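Local coordinates for uncharacterized protein (Sus scrofa, PDB 5BNF) that belongs to the ADP-ribosyl cyclase family as porcine CD38, a single chain combining a helical part with a part built on a four-stranded parallel sheet, at residues A[11-16]-A[107-112]; A[59-64]-A[137-142]; A[208-213]-A[222-227]. All coordinates share one frame; numbering follows the deposited sequence.

Contact 1 of 3, residues A[11-16]-A[107-112]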
ATOM      1  N   GLN A  11       2.312 -15.361  12.929  1.00 43.59           N
ATOM      2  CA  GLN A  11       1.648 -16.421  12.179  1.00 47.46           C
ATOM      3  C   GLN A  11       0.156 -16.533  12.460  1.00 51.28           C
ATOM      4  O   GLN A  11      -0.659 -16.554  11.542  1.00 54.23           O
ATOM      5  CB  GLN A  11       2.317 -17.763  12.464  1.00 45.10           C
ATOM      6  CG  GLN A  11       3.729 -17.851  11.935  1.00 55.13           C
ATOM      7  CD  GLN A  11       4.765 -17.409  12.944  1.00 53.39           C
ATOM      8  OE1 GLN A  11       4.481 -16.634  13.862  1.00 46.44           O
ATOM      9  NE2 GLN A  11       5.988 -17.896  12.770  1.00 67.85           N
ATOM     10  N   GLU A  12      -0.194 -16.604  13.735  1.00 48.80           N
ATOM     11  CA  GLU A  12      -1.584 -16.728  14.148  1.00 53.60           C
ATOM     12  C   GLU A  12      -2.400 -15.538  13.666  1.00 54.24           C
ATOM     13  O   GLU A  12      -3.522 -15.689  13.175  1.00 55.40           O
ATOM     14  CB  GLU A  12      -1.650 -16.800  15.666  1.00 63.86           C
ATOM     15  CG  GLU A  12      -0.426 -17.442  16.284  1.00 91.64           C
ATOM     16  CD  GLU A  12      -0.357 -17.226  17.775  1.00107.41           C
ATOM     17  OE1 GLU A  12       0.689 -17.553  18.376  1.00106.82           O
ATOM     18  OE2 GLU A  12      -1.353 -16.728  18.343  1.00113.48           O
ATOM     19  N   ILE A  13      -1.822 -14.352  13.810  1.00 47.42           N
ATOM     20  CA  ILE A  13      -2.488 -13.124  13.413  1.00 44.57           C
ATOM     21  C   ILE A  13      -2.890 -13.079  11.946  1.00 48.64           C
ATOM     22  O   ILE A  13      -4.050 -12.811  11.634  1.00 54.64           O
ATOM     23  CB  ILE A  13      -1.617 -11.897  13.736  1.00 45.20           C
ATOM     24  CG1 ILE A  13      -1.469 -11.770  15.254  1.00 40.77           C
ATOM     25  CG2 ILE A  13      -2.231 -10.639  13.135  1.00 34.97           C
ATOM     26  CD1 ILE A  13      -0.724 -10.519  15.720  1.00 30.47           C
ATOM     27  N   ILE A  14      -1.950 -13.342  11.044  1.00 44.51           N
ATOM     28  CA  ILE A  14      -2.281 -13.300   9.625  1.00 44.94           C
ATOM     29  C   ILE A  14      -3.227 -14.420   9.228  1.00 52.65           C
ATOM     30  O   ILE A  14      -3.987 -14.278   8.270  1.00 59.86           O
ATOM     31  CB  ILE A  14      -1.026 -13.360   8.718  1.00 32.58           C
ATOM     32  CG1 ILE A  14      -0.281 -14.677   8.925  1.00 46.09           C
ATOM     33  CG2 ILE A  14      -0.116 -12.174   9.013  1.00 41.03           C
ATOM     34  CD1 ILE A  14       0.899 -14.855   7.972  1.00 31.48           C
ATOM     35  N   LEU A  15      -3.185 -15.535   9.955  1.00 51.93           N
ATOM     36  CA  LEU A  15      -4.074 -16.646   9.643  1.00 52.02           C
ATOM     37  C   LEU A  15      -5.497 -16.206   9.956  1.00 44.33           C
ATOM     38  O   LEU A  15      -6.394 -16.354   9.134  1.00 44.63           O
ATOM     39  CB  LEU A  15      -3.735 -17.888  10.474  1.00 51.41           C
ATOM     40  CG  LEU A  15      -3.589 -19.214   9.712  1.00 57.77           C
ATOM     41  CD1 LEU A  15      -4.098 -20.338  10.599  1.00 44.19           C
ATOM     42  CD2 LEU A  15      -4.376 -19.194   8.398  1.00 58.03           C
ATOM     43  N   ARG A  16      -5.691 -15.658  11.152  1.00 37.36           N
ATOM     44  CA  ARG A  16      -7.002 -15.181  11.571  1.00 48.06           C
ATOM     45  C   ARG A  16      -7.531 -14.146  10.589  1.00 50.68           C
ATOM     46  O   ARG A  16      -8.583 -14.331   9.975  1.00 49.29           O
ATOM     47  CB  ARG A  16      -6.917 -14.538  12.955  1.00 49.68           C
ATOM     48  CG  ARG A  16      -8.156 -13.736  13.307  1.00 63.51           C
ATOM     49  CD  ARG A  16      -7.811 -12.510  14.136  1.00 92.18           C
ATOM     50  NE  ARG A  16      -8.249 -12.629  15.524  1.00106.79           N
ATOM     51  CZ  ARG A  16      -7.437 -12.529  16.571  1.00111.69           C
ATOM     52  NH1 ARG A  16      -6.140 -12.313  16.387  1.00107.69           N
ATOM     53  NH2 ARG A  16      -7.922 -12.636  17.803  1.00107.79           N
ATOM     54  N   ASP A 107      -1.430  -5.362   7.353  1.00 46.50           N
ATOM     55  CA  ASP A 107      -1.546  -4.040   7.950  1.00 46.47           C
ATOM     56  C   ASP A 107      -1.057  -3.910   9.395  1.00 50.06           C
ATOM     57  O   ASP A 107      -1.450  -4.683  10.266  1.00 50.80           O
ATOM     58  CB  ASP A 107      -2.995  -3.567   7.847  1.00 48.78           C
ATOM     59  CG  ASP A 107      -3.152  -2.105   8.193  1.00 56.66           C
ATOM     60  OD1 ASP A 107      -2.332  -1.290   7.717  1.00 52.28           O
ATOM     61  OD2 ASP A 107      -4.099  -1.766   8.931  1.00 57.88           O
ATOM     62  N   ASP A 108      -0.194  -2.919   9.622  1.00 47.64           N
ATOM     63  CA  ASP A 108       0.381  -2.610  10.932  1.00 45.48           C
ATOM     64  C   ASP A 108       1.348  -3.634  11.520  1.00 39.45           C
ATOM     65  O   ASP A 108       1.908  -3.414  12.589  1.00 36.26           O
ATOM     66  CB  ASP A 108      -0.729  -2.343  11.953  1.00 55.07           C
ATOM     67  CG  ASP A 108      -1.450  -1.032  11.701  1.00 74.72           C
ATOM     68  OD1 ASP A 108      -0.763  -0.029  11.402  1.00 72.89           O
ATOM     69  OD2 ASP A 108      -2.697  -1.001  11.815  1.00 66.10           O
ATOM     70  N   LEU A 109       1.561  -4.742  10.830  1.00 34.11           N
ATOM     71  CA  LEU A 109       2.455  -5.769  11.349  1.00 33.57           C
ATOM     72  C   LEU A 109       3.932  -5.553  11.010  1.00 31.79           C
ATOM     73  O   LEU A 109       4.271  -4.765  10.126  1.00 26.45           O
ATOM     74  CB  LEU A 109       1.999  -7.133  10.833  1.00 33.46           C
ATOM     75  CG  LEU A 109       0.807  -7.825  11.507  1.00 38.25           C
ATOM     76  CD1 LEU A 109      -0.313  -6.860  11.817  1.00 24.24           C
ATOM     77  CD2 LEU A 109       0.329  -8.934  10.585  1.00 36.65           C
ATOM     78  N   SER A 110       4.800  -6.254  11.736  1.00 30.28           N
ATOM     79  CA  SER A 110       6.244  -6.193  11.522  1.00 31.94           C
ATOM     80  C   SER A 110       6.791  -7.609  11.412  1.00 33.05           C
ATOM     81  O   SER A 110       6.440  -8.476  12.209  1.00 34.79           O
ATOM     82  CB  SER A 110       6.937  -5.480  12.684  1.00 41.00           C
ATOM     83  OG  SER A 110       6.845  -4.074  12.543  1.00 48.79           O
ATOM     84  N   TRP A 111       7.656  -7.850  10.433  1.00 30.82           N
ATOM     85  CA  TRP A 111       8.212  -9.183  10.270  1.00 21.22           C
ATOM     86  C   TRP A 111       9.586  -9.224   9.597  1.00 28.79           C
ATOM     87  O   TRP A 111       9.942  -8.351   8.805  1.00 21.09           O
ATOM     88  CB  TRP A 111       7.224 -10.054   9.484  1.00 19.68           C
ATOM     89  CG  TRP A 111       7.020  -9.644   8.043  1.00 28.57           C
ATOM     90  CD1 TRP A 111       7.731 -10.078   6.962  1.00 13.20           C
ATOM     91  CD2 TRP A 111       6.049  -8.716   7.535  1.00 16.41           C
ATOM     92  NE1 TRP A 111       7.268  -9.482   5.817  1.00 21.51           N
ATOM     93  CE2 TRP A 111       6.237  -8.640   6.138  1.00 16.55           C
ATOM     94  CE3 TRP A 111       5.045  -7.942   8.120  1.00 18.39           C
ATOM     95  CZ2 TRP A 111       5.454  -7.824   5.317  1.00 28.92           C
ATOM     96  CZ3 TRP A 111       4.263  -7.128   7.304  1.00 23.82           C
ATOM     97  CH2 TRP A 111       4.473  -7.076   5.918  1.00 26.39           C
ATOM     98  N   CYS A 112      10.357 -10.244   9.954  1.00 26.37           N
ATOM     99  CA  CYS A 112      11.676 -10.473   9.391  1.00 31.04           C
ATOM    100  C   CYS A 112      12.226 -11.762   9.965  1.00 36.59           C
ATOM    101  O   CYS A 112      11.961 -12.114  11.120  1.00 32.03           O
ATOM    102  CB  CYS A 112      12.632  -9.317   9.680  1.00 24.18           C
ATOM    103  SG  CYS A 112      13.142  -9.073  11.405  1.00 42.95           S
TER

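Contact 2 of 3, residues A[59-64]-A[137-142]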
ATOM      1  N   ASP A  59       6.417 -13.715  -5.088  1.00 41.53           N
ATOM      2  CA  ASP A  59       5.622 -14.161  -6.229  1.00 43.72           C
ATOM      3  C   ASP A  59       4.473 -15.050  -5.768  1.00 43.53           C
ATOM      4  O   ASP A  59       3.304 -14.702  -5.922  1.00 43.93           O
ATOM      5  CB  ASP A  59       6.488 -14.915  -7.244  1.00 36.83           C
ATOM      6  CG  ASP A  59       7.496 -14.014  -7.935  1.00 59.53           C
ATOM      7  OD1 ASP A  59       7.277 -12.784  -7.970  1.00 84.70           O
ATOM      8  OD2 ASP A  59       8.501 -14.535  -8.457  1.00 68.02           O
ATOM      9  N   LEU A  60       4.815 -16.189  -5.185  1.00 39.04           N
ATOM     10  CA  LEU A  60       3.821 -17.129  -4.693  1.00 47.46           C
ATOM     11  C   LEU A  60       2.729 -16.394  -3.923  1.00 49.03           C
ATOM     12  O   LEU A  60       1.543 -16.581  -4.179  1.00 52.08           O
ATOM     13  CB  LEU A  60       4.501 -18.157  -3.782  1.00 57.34           C
ATOM     14  CG  LEU A  60       3.748 -19.397  -3.272  1.00 70.44           C
ATOM     15  CD1 LEU A  60       2.504 -18.993  -2.527  1.00 72.38           C
ATOM     16  CD2 LEU A  60       3.371 -20.291  -4.437  1.00 85.67           C
ATOM     17  N   LEU A  61       3.135 -15.560  -2.974  1.00 47.70           N
ATOM     18  CA  LEU A  61       2.178 -14.821  -2.162  1.00 43.93           C
ATOM     19  C   LEU A  61       1.293 -13.862  -2.963  1.00 42.38           C
ATOM     20  O   LEU A  61       0.101 -13.757  -2.698  1.00 38.92           O
ATOM     21  CB  LEU A  61       2.906 -14.052  -1.061  1.00 42.31           C
ATOM     22  CG  LEU A  61       2.004 -13.300  -0.084  1.00 30.60           C
ATOM     23  CD1 LEU A  61       1.045 -14.262   0.588  1.00 28.77           C
ATOM     24  CD2 LEU A  61       2.861 -12.599   0.941  1.00 47.00           C
ATOM     25  N   MET A  62       1.869 -13.165  -3.935  1.00 38.86           N
ATOM     26  CA  MET A  62       1.095 -12.227  -4.741  1.00 46.82           C
ATOM     27  C   MET A  62       0.150 -12.963  -5.678  1.00 53.65           C
ATOM     28  O   MET A  62      -0.861 -12.415  -6.116  1.00 55.46           O
ATOM     29  CB  MET A  62       2.031 -11.318  -5.542  1.00 41.19           C
ATOM     30  CG  MET A  62       2.903 -10.460  -4.655  1.00 41.59           C
ATOM     31  SD  MET A  62       1.908  -9.538  -3.470  1.00 49.95           S
ATOM     32  CE  MET A  62       2.345  -7.886  -3.865  1.00 63.49           C
ATOM     33  N   LYS A  63       0.485 -14.214  -5.970  1.00 56.91           N
ATOM     34  CA  LYS A  63      -0.317 -15.051  -6.849  1.00 49.51           C
ATOM     35  C   LYS A  63      -1.518 -15.603  -6.083  1.00 45.19           C
ATOM     36  O   LYS A  63      -2.639 -15.574  -6.573  1.00 46.62           O
ATOM     37  CB  LYS A  63       0.545 -16.196  -7.386  1.00 48.75           C
ATOM     38  CG  LYS A  63      -0.085 -17.010  -8.499  1.00 57.02           C
ATOM     39  CD  LYS A  63       0.880 -18.074  -8.996  1.00 65.11           C
ATOM     40  CE  LYS A  63       0.409 -18.694 -10.305  1.00 79.94           C
ATOM     41  NZ  LYS A  63       1.254 -19.862 -10.693  1.00 83.20           N
ATOM     42  N   LEU A  64      -1.282 -16.087  -4.871  1.00 51.09           N
ATOM     43  CA  LEU A  64      -2.360 -16.643  -4.062  1.00 54.75           C
ATOM     44  C   LEU A  64      -3.247 -15.584  -3.427  1.00 57.78           C
ATOM     45  O   LEU A  64      -4.332 -15.895  -2.946  1.00 59.27           O
ATOM     46  CB  LEU A  64      -1.793 -17.531  -2.958  1.00 51.02           C
ATOM     47  CG  LEU A  64      -1.035 -18.791  -3.380  1.00 61.08           C
ATOM     48  CD1 LEU A  64      -0.509 -19.464  -2.127  1.00 48.26           C
ATOM     49  CD2 LEU A  64      -1.946 -19.746  -4.155  1.00 52.61           C
ATOM     50  N   SER A 137       9.268  -3.467   3.806  1.00 24.22           N
ATOM     51  CA  SER A 137       9.228  -2.448   2.778  1.00 22.30           C
ATOM     52  C   SER A 137       9.025  -3.037   1.390  1.00 29.70           C
ATOM     53  O   SER A 137       8.234  -2.524   0.601  1.00 32.01           O
ATOM     54  CB  SER A 137      10.508  -1.625   2.818  1.00 20.81           C
ATOM     55  OG  SER A 137      10.622  -0.980   4.070  1.00 23.94           O
ATOM     56  N   VAL A 138       9.732  -4.115   1.081  1.00 20.32           N
ATOM     57  CA  VAL A 138       9.585  -4.711  -0.232  1.00 16.80           C
ATOM     58  C   VAL A 138       8.157  -5.169  -0.431  1.00 13.80           C
ATOM     59  O   VAL A 138       7.576  -4.987  -1.497  1.00 22.18           O
ATOM     60  CB  VAL A 138      10.536  -5.881  -0.420  1.00 15.20           C
ATOM     61  CG1 VAL A 138      10.124  -6.703  -1.626  1.00 17.32           C
ATOM     62  CG2 VAL A 138      11.955  -5.335  -0.612  1.00 24.04           C
ATOM     63  N   PHE A 139       7.593  -5.754   0.609  1.00 21.58           N
ATOM     64  CA  PHE A 139       6.225  -6.207   0.554  1.00 28.27           C
ATOM     65  C   PHE A 139       5.320  -5.031   0.183  1.00 27.72           C
ATOM     66  O   PHE A 139       4.720  -5.001  -0.891  1.00 35.62           O
ATOM     67  CB  PHE A 139       5.801  -6.751   1.908  1.00 25.39           C
ATOM     68  CG  PHE A 139       4.345  -7.057   1.985  1.00 31.88           C
ATOM     69  CD1 PHE A 139       3.830  -8.171   1.350  1.00 22.84           C
ATOM     70  CD2 PHE A 139       3.476  -6.206   2.652  1.00 35.80           C
ATOM     71  CE1 PHE A 139       2.457  -8.431   1.375  1.00 38.55           C
ATOM     72  CE2 PHE A 139       2.107  -6.461   2.682  1.00 26.98           C
ATOM     73  CZ  PHE A 139       1.599  -7.573   2.044  1.00 35.88           C
ATOM     74  N   TRP A 140       5.239  -4.059   1.082  1.00 26.71           N
ATOM     75  CA  TRP A 140       4.400  -2.894   0.862  1.00 30.48           C
ATOM     76  C   TRP A 140       4.680  -2.173  -0.447  1.00 29.36           C
ATOM     77  O   TRP A 140       3.764  -1.660  -1.084  1.00 31.05           O
ATOM     78  CB  TRP A 140       4.528  -1.940   2.044  1.00 24.44           C
ATOM     79  CG  TRP A 140       3.886  -2.484   3.277  1.00 23.00           C
ATOM     80  CD1 TRP A 140       4.511  -2.900   4.411  1.00 33.69           C
ATOM     81  CD2 TRP A 140       2.489  -2.682   3.494  1.00 24.80           C
ATOM     82  NE1 TRP A 140       3.591  -3.345   5.327  1.00 40.50           N
ATOM     83  CE2 TRP A 140       2.339  -3.221   4.788  1.00 38.31           C
ATOM     84  CE3 TRP A 140       1.345  -2.453   2.720  1.00 24.49           C
ATOM     85  CZ2 TRP A 140       1.092  -3.536   5.329  1.00 45.51           C
ATOM     86  CZ3 TRP A 140       0.105  -2.766   3.258  1.00 31.06           C
ATOM     87  CH2 TRP A 140      -0.012  -3.301   4.550  1.00 27.00           C
ATOM     88  N   ASN A 141       5.944  -2.143  -0.853  1.00 28.37           N
ATOM     89  CA  ASN A 141       6.328  -1.495  -2.098  1.00 27.53           C
ATOM     90  C   ASN A 141       5.727  -2.234  -3.281  1.00 29.27           C
ATOM     91  O   ASN A 141       5.244  -1.617  -4.227  1.00 29.71           O
ATOM     92  CB  ASN A 141       7.841  -1.485  -2.237  1.00 41.02           C
ATOM     93  CG  ASN A 141       8.379  -0.118  -2.543  1.00 61.43           C
ATOM     94  OD1 ASN A 141       8.162   0.423  -3.629  1.00 51.88           O
ATOM     95  ND2 ASN A 141       9.085   0.461  -1.577  1.00 62.56           N
ATOM     96  N   LEU A 142       5.758  -3.562  -3.219  1.00 29.04           N
ATOM     97  CA  LEU A 142       5.214  -4.394  -4.283  1.00 29.97           C
ATOM     98  C   LEU A 142       3.676  -4.371  -4.308  1.00 36.40           C
ATOM     99  O   LEU A 142       3.064  -4.308  -5.370  1.00 40.63           O
ATOM    100  CB  LEU A 142       5.705  -5.832  -4.116  1.00 23.05           C
ATOM    101  CG  LEU A 142       5.124  -6.879  -5.064  1.00 26.86           C
ATOM    102  CD1 LEU A 142       5.344  -6.449  -6.520  1.00 25.30           C
ATOM    103  CD2 LEU A 142       5.777  -8.225  -4.783  1.00 40.33           C
TER

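Contact 3 of 3, residues A[208-213]-A[222-227]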
ATOM      1  N   SER A 208       2.288  24.444  -6.235  1.00 32.73           N
ATOM      2  CA  SER A 208       3.253  23.818  -7.121  1.00 31.52           C
ATOM      3  C   SER A 208       3.331  22.307  -6.888  1.00 34.37           C
ATOM      4  O   SER A 208       3.630  21.545  -7.805  1.00 39.31           O
ATOM      5  CB  SER A 208       4.633  24.462  -6.937  1.00 36.26           C
ATOM      6  OG  SER A 208       5.085  24.337  -5.605  1.00 44.76           O
ATOM      7  N   SER A 209       3.047  21.872  -5.664  1.00 28.13           N
ATOM      8  CA  SER A 209       3.091  20.452  -5.337  1.00 27.49           C
ATOM      9  C   SER A 209       2.093  19.665  -6.175  1.00 26.13           C
ATOM     10  O   SER A 209       2.432  18.642  -6.768  1.00 27.24           O
ATOM     11  CB  SER A 209       2.781  20.238  -3.851  1.00 39.85           C
ATOM     12  OG  SER A 209       2.935  18.881  -3.486  1.00 54.00           O
ATOM     13  N   ILE A 210       0.855  20.143  -6.217  1.00 24.74           N
ATOM     14  CA  ILE A 210      -0.181  19.472  -6.979  1.00 28.12           C
ATOM     15  C   ILE A 210       0.062  19.617  -8.470  1.00 24.06           C
ATOM     16  O   ILE A 210      -0.354  18.776  -9.253  1.00 35.10           O
ATOM     17  CB  ILE A 210      -1.570  20.013  -6.576  1.00 38.44           C
ATOM     18  CG1 ILE A 210      -1.950  19.413  -5.219  1.00 36.29           C
ATOM     19  CG2 ILE A 210      -2.621  19.661  -7.622  1.00 21.72           C
ATOM     20  CD1 ILE A 210      -2.726  20.344  -4.332  1.00 51.58           C
ATOM     21  N   ASN A 211       0.747  20.682  -8.862  1.00 31.31           N
ATOM     22  CA  ASN A 211       1.055  20.875 -10.266  1.00 30.86           C
ATOM     23  C   ASN A 211       2.074  19.809 -10.675  1.00 25.84           C
ATOM     24  O   ASN A 211       2.098  19.375 -11.823  1.00 24.86           O
ATOM     25  CB  ASN A 211       1.628  22.267 -10.513  1.00 21.63           C
ATOM     26  CG  ASN A 211       2.031  22.471 -11.958  1.00 27.15           C
ATOM     27  OD1 ASN A 211       1.184  22.614 -12.831  1.00 25.99           O
ATOM     28  ND2 ASN A 211       3.333  22.464 -12.220  1.00 31.16           N
ATOM     29  N   GLU A 212       2.905  19.375  -9.736  1.00 23.71           N
ATOM     30  CA  GLU A 212       3.886  18.346 -10.052  1.00 30.39           C
ATOM     31  C   GLU A 212       3.160  17.056 -10.375  1.00 31.13           C
ATOM     32  O   GLU A 212       3.577  16.310 -11.265  1.00 32.46           O
ATOM     33  CB  GLU A 212       4.841  18.112  -8.886  1.00 26.60           C
ATOM     34  CG  GLU A 212       5.745  19.270  -8.587  1.00 40.37           C
ATOM     35  CD  GLU A 212       6.730  18.952  -7.485  1.00 59.07           C
ATOM     36  OE1 GLU A 212       6.280  18.597  -6.372  1.00 51.80           O
ATOM     37  OE2 GLU A 212       7.948  19.055  -7.737  1.00 46.96           O
ATOM     38  N   LEU A 213       2.071  16.802  -9.650  1.00 21.60           N
ATOM     39  CA  LEU A 213       1.268  15.602  -9.864  1.00 26.08           C
ATOM     40  C   LEU A 213       0.558  15.696 -11.207  1.00 23.38           C
ATOM     41  O   LEU A 213       0.521  14.737 -11.979  1.00 30.44           O
ATOM     42  CB  LEU A 213       0.229  15.436  -8.744  1.00 26.60           C
ATOM     43  CG  LEU A 213      -0.850  14.365  -8.953  1.00 35.92           C
ATOM     44  CD1 LEU A 213      -0.203  13.009  -9.221  1.00 19.70           C
ATOM     45  CD2 LEU A 213      -1.757  14.290  -7.714  1.00 26.25           C
ATOM     46  N   ILE A 222      -3.531  11.273 -19.217  1.00 44.84           N
ATOM     47  CA  ILE A 222      -4.537  10.912 -18.228  1.00 37.60           C
ATOM     48  C   ILE A 222      -5.151  12.178 -17.643  1.00 38.36           C
ATOM     49  O   ILE A 222      -4.437  13.070 -17.190  1.00 39.50           O
ATOM     50  CB  ILE A 222      -3.949  10.114 -17.066  1.00 32.67           C
ATOM     51  CG1 ILE A 222      -3.508   8.735 -17.556  1.00 19.92           C
ATOM     52  CG2 ILE A 222      -4.986   9.997 -15.945  1.00 30.01           C
ATOM     53  CD1 ILE A 222      -2.926   7.869 -16.469  1.00 32.81           C
ATOM     54  N   LYS A 223      -6.476  12.243 -17.643  1.00 38.84           N
ATOM     55  CA  LYS A 223      -7.179  13.398 -17.116  1.00 34.89           C
ATOM     56  C   LYS A 223      -6.938  13.538 -15.613  1.00 36.78           C
ATOM     57  O   LYS A 223      -6.786  12.549 -14.892  1.00 38.50           O
ATOM     58  CB  LYS A 223      -8.677  13.286 -17.434  1.00 42.63           C
ATOM     59  CG  LYS A 223      -8.986  13.161 -18.940  1.00 60.57           C
ATOM     60  CD  LYS A 223     -10.483  12.992 -19.207  1.00 54.89           C
ATOM     61  CE  LYS A 223     -10.802  12.849 -20.695  1.00 65.87           C
ATOM     62  NZ  LYS A 223     -10.108  11.703 -21.346  1.00 64.38           N
ATOM     63  N   PHE A 224      -6.889  14.784 -15.158  1.00 34.42           N
ATOM     64  CA  PHE A 224      -6.649  15.105 -13.758  1.00 35.24           C
ATOM     65  C   PHE A 224      -7.550  16.240 -13.286  1.00 28.71           C
ATOM     66  O   PHE A 224      -7.841  17.167 -14.036  1.00 35.22           O
ATOM     67  CB  PHE A 224      -5.189  15.528 -13.571  1.00 34.27           C
ATOM     68  CG  PHE A 224      -4.860  15.991 -12.177  1.00 41.70           C
ATOM     69  CD1 PHE A 224      -4.733  15.078 -11.133  1.00 21.34           C
ATOM     70  CD2 PHE A 224      -4.674  17.340 -11.906  1.00 33.48           C
ATOM     71  CE1 PHE A 224      -4.426  15.507  -9.845  1.00 21.71           C
ATOM     72  CE2 PHE A 224      -4.366  17.771 -10.619  1.00 34.71           C
ATOM     73  CZ  PHE A 224      -4.243  16.852  -9.591  1.00 28.99           C
ATOM     74  N   THR A 225      -7.986  16.156 -12.037  1.00 33.88           N
ATOM     75  CA  THR A 225      -8.821  17.184 -11.433  1.00 34.32           C
ATOM     76  C   THR A 225      -8.444  17.243  -9.964  1.00 35.67           C
ATOM     77  O   THR A 225      -8.044  16.242  -9.384  1.00 33.57           O
ATOM     78  CB  THR A 225     -10.332  16.865 -11.553  1.00 30.91           C
ATOM     79  OG1 THR A 225     -10.623  15.638 -10.878  1.00 36.21           O
ATOM     80  CG2 THR A 225     -10.739  16.753 -13.020  1.00 32.51           C
ATOM     81  N   CYS A 226      -8.561  18.424  -9.372  1.00 40.59           N
ATOM     82  CA  CYS A 226      -8.244  18.619  -7.967  1.00 32.20           C
ATOM     83  C   CYS A 226      -9.342  19.474  -7.329  1.00 35.75           C
ATOM     84  O   CYS A 226      -9.773  20.478  -7.893  1.00 32.01           O
ATOM     85  CB  CYS A 226      -6.905  19.321  -7.839  1.00 18.34           C
ATOM     86  SG  CYS A 226      -6.313  19.558  -6.137  1.00 37.55           S
ATOM     87  N   GLN A 227      -9.780  19.072  -6.147  1.00 34.14           N
ATOM     88  CA  GLN A 227     -10.829  19.773  -5.435  1.00 38.73           C
ATOM     89  C   GLN A 227     -10.431  19.864  -3.984  1.00 41.60           C
ATOM     90  O   GLN A 227      -9.687  19.021  -3.485  1.00 34.35           O
ATOM     91  CB  GLN A 227     -12.144  19.013  -5.556  1.00 41.47           C
ATOM     92  CG  GLN A 227     -13.177  19.678  -6.444  1.00 65.35           C
ATOM     93  CD  GLN A 227     -14.455  18.864  -6.545  1.00 70.20           C
ATOM     94  OE1 GLN A 227     -14.454  17.754  -7.077  1.00 61.50           O
ATOM     95  NE2 GLN A 227     -15.551  19.410  -6.026  1.00 53.13           N
TER

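Contact 1 of 3, residues A[11-16]-A[107-112]
Leu-109 plugs its CD2 methyl between two neighbouring isoleucines, Ile-13 and Ile-14, on the helix 10-25, so that a loop is laid over a helix in the helical part of this ADP-ribosyl cyclase fold. The loop leaves helix 101-106 at Asp-107, where the backbone first departs from helical angles, and runs on toward helix 135-149.

The crossing is wholly apolar. Both isoleucines offer their CG2 branch: Ile-14 CG2 comes within 3.6 Å of Leu-109 CD2, and Ile-13 CG2 lies a little farther off, at 4.0 Å from that same methyl. The side chains differ in how they meet it. Ile-13 and Leu-109 slide past one another in opposite directions, whereas Ile-14 comes across the leucine at a slant. With chi1 at -66°, CG1 of Ile-13 swings in beside its own backbone nitrogen and leaves CG2 anti to that nitrogen, facing the loop.

No hydrogen bond joins the two segments directly, and the loop's polar ties go to residues outside the pair. Arg-17, one residue further along the helix, donates from NH1 to Asp-107 O, and Ser-110 is hydrogen-bonded to Thr-7, while the far end of the loop segment is fastened by the Cys-112 to Cys-125 disulfide. Leu-109 also touches Phe-10 and Arg-17, and Ile-14 reaches back to Lys-38 and Phe-41 of helix 34-45.

Inside the helix, routine i to i+4 bonding continues beneath the contact, with Leu-15 N 3.2 Å from Gln-11 O and Arg-16 N 3.0 Å from Glu-12 O.

Contact 2 of 3, residues A[59-64]-A[137-142]
The Phe-139 ring meets Leu-61 obliquely: Leu-61 CD2 stands 4.2 Å from Phe-139 CE1. Elsewhere on its rim Phe-139 has its own neighbour along the helix, with Trp-140 CD1 at the ring edge and in its plane. One face of the Trp-140 indole carries Phe-139 CE2, 3.8 Å above the plane and over its centre, so the two consecutive aromatic groups are turned steeply against each other. Trp-111 and Tyr-58 both meet Phe-139 edge-to-face, and Phe-41 comes to it with planes about 25° apart. Several aromatic rings thus meet the phenyl group, and the leucine branch of helix 59-64 comes in among them.

Here the short helix 59-64 packs on the longer helix 135-149 in the helical part of the ADP-ribosyl cyclase fold. Leu-61 also faces Ile-37 and Phe-41 of helix 34-45 and Leu-102 of helix 101-106, so this one side chain touches three other helices.

The second meeting point is aliphatic. Met-62 and Leu-142 reach toward each other tip to tip, at the pair of residues whose CA atoms are the nearest between the two segments, 8.9 Å apart. The contact rests on Met-62 CG, which lies 3.6 Å from Leu-142 CD2. Beyond CG the methionine chain is bent at chi2 (-53°) and chi3, but the modelled position of CE is doubtful because it falls too close to Leu-142 CG. From the other helix, Leu-142 CG extends anti to its own backbone nitrogen (chi1 174°), which sets its CD2 branch against the methionine.

Contact 3 of 3, residues A[208-213]-A[222-227]
Phe-224 is gripped by two aliphatic side chains from one side of helix 208-219. Ile-210 CG2 sits at the ring edge, near its plane, 3.8 Å from Phe-224 CZ. Leu-213 comes in obliquely, with CD2 3.6 Å from Phe-224 CE1. Both side chains cross the phenylalanine at about a right angle. Two residues further along the strand, Cys-226 joins the same patch: its SG is 4.0 Å from Ile-210 CG2 and is tied by a disulfide to Cys-205, just ahead of the helix. Phe-224 and Cys-226 alternate with exposed residues, so one strand face is packed while Lys-223, Thr-225 and Gln-227 turn to the other. On the helix, likewise, Ser-208 and Asn-211 are exposed and take no part.

This is the closing half of a beta-alpha-beta unit: helix 208-213 and strand 223-227 run nearly antiparallel, at 157°, with their axes 10.1 Å apart. Strand 223-229 is the outermost of the parallel sheet on its side, joined by backbone hydrogen bonds of Lys-223, Thr-225 and Gln-227 to strand 186-194, whose Val-193 also touches Ile-210.

Contacts 1 and 2 are buried and belong to the same helical part of the chain, with centres about 14 Å apart. Their segments alternate along the sequence, and they touch directly: Asp-107 N lies 3.7 Å from Trp-140 CZ2. Contact 3 is set on the opposite side of the chain's centre, its own centre about 29 Å from that of contact 2 and about 36 Å from that of contact 1, and is only partly buried. All three cross without hydrogen bonds. Contact 1 uses aliphatic methyls alone, contact 2 adds a phenyl ring, and contact 3, joining a helix to an edge strand, sets a phenyl ring and a disulfide sulfur against aliphatic side chains.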